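Local coordinates for protein AopB (Aeromonas hydrophila, PDB 3WXX) that probably acts as a type III secretion translocator that inserts into host membranes, and binds its chaperone AcrH, presumably before secretion, at residues L83-I86 and R87-L91; K93-E96 and N97-M101. One frame throughout, in Å; residues are numbered along the deposited sequence.

Both contacts are local: contact 1 runs along helix 80-89 and over its C-terminal end, contact 2 within helix 91-113, and neither closes a long loop. The second follows the first along the chain, so neither nests in nor crosses the other. From the N-terminal side, contact 1 takes up the later turns of helix 80-89, which breaks at Asn90. Helix 91-113 starts at once, and contact 2 lies in its first half. The centres are about 14 Å apart and the two contacts touch, Arg87 O lying 4.1 Å from Ile94 CD1. Both belong to a predicted coiled coil and pack on AcrH; the second also reaches helix 126-151 of the same chain through Met101.

Contact 1: L83-I86 and R87-L91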
loop_
_atom_site.group_PDB
_atom_site.type_symbol
_atom_site.label_atom_id
_atom_site.label_comp_id
_atom_site.label_asym_id
_atom_site.label_seq_id
_atom_site.Cartn_x
_atom_site.Cartn_y
_atom_site.Cartn_z
ATOM N N LEU B 83 5.586 -6.957 24.690
ATOM C CA LEU B 83 4.880 -6.010 23.857
ATOM C C LEU B 83 5.051 -4.589 24.391
ATOM O O LEU B 83 5.188 -3.635 23.624
ATOM C CB LEU B 83 3.405 -6.390 23.824
ATOM C CG LEU B 83 2.610 -6.045 22.591
ATOM C CD1 LEU B 83 3.386 -6.405 21.331
ATOM C CD2 LEU B 83 1.279 -6.768 22.643
ATOM N N GLU B 84 5.021 -4.459 25.711
ATOM C CA GLU B 84 5.209 -3.182 26.353
ATOM C C GLU B 84 6.634 -2.693 26.238
ATOM O O GLU B 84 6.842 -1.472 26.160
ATOM C CB GLU B 84 4.747 -3.251 27.814
ATOM C CG GLU B 84 3.235 -3.312 27.917
ATOM C CD GLU B 84 2.564 -2.093 27.307
ATOM O OE1 GLU B 84 3.123 -0.965 27.423
ATOM O OE2 GLU B 84 1.480 -2.266 26.720
ATOM N N ARG B 85 7.605 -3.623 26.260
ATOM C CA ARG B 85 9.032 -3.264 26.034
ATOM C C ARG B 85 9.182 -2.690 24.637
ATOM O O ARG B 85 9.843 -1.671 24.430
ATOM C CB ARG B 85 10.041 -4.432 25.994
ATOM C CG ARG B 85 10.479 -5.315 27.164
ATOM C CD ARG B 85 11.701 -6.124 26.681
ATOM N NE ARG B 85 11.312 -6.953 25.551
ATOM C CZ ARG B 85 12.014 -7.258 24.458
ATOM N NH1 ARG B 85 13.250 -6.800 24.261
ATOM N NH2 ARG B 85 11.449 -8.040 23.526
ATOM N N ILE B 86 8.625 -3.433 23.676
ATOM C CA ILE B 86 8.762 -3.126 22.245
ATOM C C ILE B 86 8.129 -1.774 21.975
ATOM O O ILE B 86 8.723 -0.879 21.383
ATOM C CB ILE B 86 8.072 -4.196 21.385
ATOM C CG1 ILE B 86 8.861 -5.503 21.441
ATOM C CG2 ILE B 86 7.974 -3.721 19.949
ATOM C CD1 ILE B 86 8.075 -6.723 21.044
ATOM N N ARG B 87 6.906 -1.642 22.439
ATOM C CA ARG B 87 6.194 -0.419 22.301
ATOM C C ARG B 87 7.055 0.740 22.813
ATOM O O ARG B 87 7.111 1.788 22.174
ATOM C CB ARG B 87 4.861 -0.542 23.035
ATOM C CG ARG B 87 3.864 0.531 22.725
ATOM C CD ARG B 87 2.694 0.397 23.676
ATOM N NE ARG B 87 1.693 -0.570 23.221
ATOM C CZ ARG B 87 0.660 -0.253 22.446
ATOM N NH1 ARG B 87 0.518 1.007 22.023
ATOM N NH2 ARG B 87 -0.232 -1.183 22.089
ATOM N N ALA B 88 7.702 0.551 23.962
ATOM C CA ALA B 88 8.460 1.631 24.611
ATOM C C ALA B 88 9.738 1.899 23.863
ATOM O O ALA B 88 10.149 3.036 23.686
ATOM C CB ALA B 88 8.760 1.280 26.056
ATOM N N GLU B 89 10.372 0.827 23.417
ATOM C CA GLU B 89 11.519 0.932 22.517
ATOM C C GLU B 89 11.276 1.701 21.214
ATOM O O GLU B 89 12.220 2.204 20.632
ATOM C CB GLU B 89 12.030 -0.462 22.166
ATOM C CG GLU B 89 13.117 -0.920 23.113
ATOM C CD GLU B 89 13.385 -2.408 23.045
ATOM O OE1 GLU B 89 13.019 -3.056 22.043
ATOM O OE2 GLU B 89 13.988 -2.928 23.999
ATOM N N ASN B 90 10.032 1.745 20.737
ATOM C CA ASN B 90 9.696 2.379 19.456
ATOM C C ASN B 90 8.695 3.496 19.589
ATOM O O ASN B 90 7.984 3.780 18.639
ATOM C CB ASN B 90 9.099 1.359 18.490
ATOM C CG ASN B 90 10.049 0.260 18.165
ATOM O OD1 ASN B 90 10.851 0.387 17.244
ATOM N ND2 ASN B 90 9.969 -0.841 18.909
ATOM N N LEU B 91 8.630 4.130 20.747
ATOM C CA LEU B 91 7.720 5.248 20.923
ATOM C C LEU B 91 7.825 6.234 19.783
ATOM O O LEU B 91 6.811 6.752 19.337
ATOM C CB LEU B 91 7.981 5.962 22.254
ATOM C CG LEU B 91 6.978 5.750 23.399
ATOM C CD1 LEU B 91 6.127 4.501 23.283
ATOM C CD2 LEU B 91 7.690 5.781 24.743
#
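Arg87 N, Ala88 N and Glu89 N donate to Leu83 O, Glu84 O and Arg85 O in three successive i to i+4 hydrogen bonds, the Glu89 N to Arg85 O bond being the shortest at 2.7 Å and nearly straight at 167°. The series changes at Ile86 O. Asn90 departs from helical backbone angles, and its own N gives that oxygen a weak bond at 3.0 Å, while its side-chain ND2 supplies a shorter one to the same oxygen at 2.8 Å. With CG placed anti to the carbonyl carbon (chi1 -62°), the Asn90 amide lies alongside Ile86 and ND2 sits above the plane of the Ile86 carbonyl. The same nitrogen is 3.7 Å from Ile86 CG2. Asn90 thus closes helix 80-89 and also stands at the N-cap position of helix 91-113, without a side-chain capping bond to it. Two charged pairs flank the turn. Glu84 bends at chi2 and comes beside Arg87, their carboxylate and guanidinium planes only 5° apart, yet OE2 stays 3.9 Å from NE, a long salt bridge. Arg85 and Glu89 also run side by side, but here the planes are almost perpendicular and NH1 to OE2 measures 4.0 Å, with no N-H directed at the oxygen. The stronger partner of Arg87 is Asp11 of the AcrH chain, which meets NH1, and Phe8 of AcrH packs on both Ile86 and Arg87. Leu83 and Ile86 are buried, whereas Glu84, Arg85 and Glu89 are exposed. The chemistry implies that the two long pairs add mainly charge attraction, one on each of two flanks, while the salt bridge to Asp11 joins Arg87 of this predicted coiled-coil region to the chaperone.

Contact 2: K93-E96 and N97-M101; sequences KIDE and NQTKM
Asn97 N donates to Lys93 O at 2.8 Å, and Gln98 N and Lys100 N make the equivalent i to i+4 bonds to Ile94 O and Glu96 O. Asp95 O takes two donors from Thr99: the backbone N at 2.9 Å and, weakly, OG1 at 3.2 Å, brought there by a chi1 of -69° that sets OG1 beside its own backbone N. Ile94 CG2 meets Gln98 NE2 at 3.5 Å, the methyl touching the end of the slanting glutamine chain. At the OE1 end of the same amide, the Asp95 and Gln98 side chains run nearly perpendicular, their carboxylate and amide planes 77° apart, with OD1 and OE1 separated by 4.1 Å. These are successive turns of regular alpha-helix within helix 91-113, part of a predicted coiled coil. Lys100 reaches back with an extended chain, and its NZ makes a weak 3.4 Å bond to Asn97 OD1. Farther out, AcrH holds the amide ends: Asn97 ND2 bonds to Gly12 O and Gln98 NE2 to Asp11 O, both of the AcrH chain. Lys100 NZ also bonds to Tyr58 O of that chain, whose Tyr58 packs on both Asn97 and Met101, a selenomethionine that in turn touches Ile135 and Ala143 of helix 126-151.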
loop_
_atom_site.group_PDB
_atom_site.type_symbol
_atom_site.label_atom_id
_atom_site.label_comp_id
_atom_site.label_asym_id
_atom_site.label_seq_id
_atom_site.Cartn_x
_atom_site.Cartn_y
_atom_site.Cartn_z
ATOM N N LYS B 93 8.908 5.954 16.381
ATOM C CA LYS B 93 8.279 5.502 15.132
ATOM C C LYS B 93 6.764 5.386 15.270
ATOM O O LYS B 93 6.012 5.814 14.383
ATOM C CB LYS B 93 8.861 4.172 14.659
ATOM C CG LYS B 93 10.045 4.299 13.717
ATOM C CD LYS B 93 9.896 3.323 12.575
ATOM C CE LYS B 93 11.151 3.220 11.722
ATOM N NZ LYS B 93 11.275 4.474 10.940
ATOM N N ILE B 94 6.313 4.862 16.403
ATOM C CA ILE B 94 4.884 4.680 16.599
ATOM C C ILE B 94 4.138 5.998 16.542
ATOM O O ILE B 94 3.065 6.090 15.919
ATOM C CB ILE B 94 4.575 3.901 17.889
ATOM C CG1 ILE B 94 4.990 2.435 17.663
ATOM C CG2 ILE B 94 3.096 3.981 18.235
ATOM C CD1 ILE B 94 4.773 1.558 18.864
ATOM N N ASP B 95 4.716 7.016 17.156
ATOM C CA ASP B 95 4.112 8.326 17.126
ATOM C C ASP B 95 4.108 8.856 15.684
ATOM O O ASP B 95 3.111 9.440 15.224
ATOM C CB ASP B 95 4.835 9.277 18.077
ATOM C CG ASP B 95 4.130 10.617 18.198
ATOM O OD1 ASP B 95 2.972 10.633 18.664
ATOM O OD2 ASP B 95 4.724 11.649 17.799
ATOM N N GLU B 96 5.196 8.627 14.961
ATOM C CA GLU B 96 5.274 9.054 13.553
ATOM C C GLU B 96 4.182 8.428 12.682
ATOM O O GLU B 96 3.527 9.088 11.885
ATOM C CB GLU B 96 6.646 8.701 12.977
ATOM C CG GLU B 96 7.789 9.462 13.615
ATOM C CD GLU B 96 9.126 9.010 13.077
ATOM O OE1 GLU B 96 9.122 7.956 12.395
ATOM O OE2 GLU B 96 10.166 9.674 13.346
ATOM N N ASN B 97 4.004 7.139 12.861
ATOM C CA ASN B 97 2.975 6.415 12.178
ATOM C C ASN B 97 1.611 6.925 12.549
ATOM O O ASN B 97 0.733 7.067 11.666
ATOM C CB ASN B 97 3.130 4.903 12.466
ATOM C CG ASN B 97 4.445 4.353 11.949
ATOM O OD1 ASN B 97 5.195 5.050 11.236
ATOM N ND2 ASN B 97 4.762 3.142 12.337
ATOM N N GLN B 98 1.379 7.164 13.839
ATOM C CA GLN B 98 0.090 7.782 14.234
ATOM C C GLN B 98 -0.106 9.110 13.494
ATOM O O GLN B 98 -1.167 9.346 12.948
ATOM C CB GLN B 98 -0.009 7.976 15.734
ATOM C CG GLN B 98 -0.314 6.691 16.475
ATOM C CD GLN B 98 -0.055 6.758 17.987
ATOM O OE1 GLN B 98 0.029 7.846 18.572
ATOM N NE2 GLN B 98 0.049 5.582 18.628
ATOM N N THR B 99 0.951 9.913 13.392
ATOM C CA THR B 99 0.863 11.217 12.743
ATOM C C THR B 99 0.521 11.102 11.261
ATOM O O THR B 99 -0.326 11.874 10.724
ATOM C CB THR B 99 2.153 12.059 12.987
ATOM O OG1 THR B 99 2.213 12.429 14.380
ATOM C CG2 THR B 99 2.185 13.329 12.147
ATOM N N LYS B 100 1.186 10.163 10.587
ATOM C CA LYS B 100 0.883 9.851 9.171
ATOM C C LYS B 100 -0.597 9.556 8.992
ATOM O O LYS B 100 -1.223 9.998 8.020
ATOM C CB LYS B 100 1.707 8.653 8.705
ATOM C CG LYS B 100 3.191 8.961 8.500
ATOM C CD LYS B 100 3.969 7.692 8.219
ATOM C CE LYS B 100 5.448 7.967 8.073
ATOM N NZ LYS B 100 6.187 6.705 8.380
HETATM N N MSE B 101 -1.171 8.787 9.912
HETATM C CA MSE B 101 -2.571 8.410 9.763
HETATM C C MSE B 101 -3.436 9.601 10.047
HETATM O O MSE B 101 -4.454 9.808 9.385
HETATM C CB MSE B 101 -2.890 7.242 10.667
HETATM C CG MSE B 101 -2.176 5.996 10.177
HETATM SE SE MSE B 101 -2.742 4.447 11.264
HETATM C CE MSE B 101 -3.860 3.915 9.779
#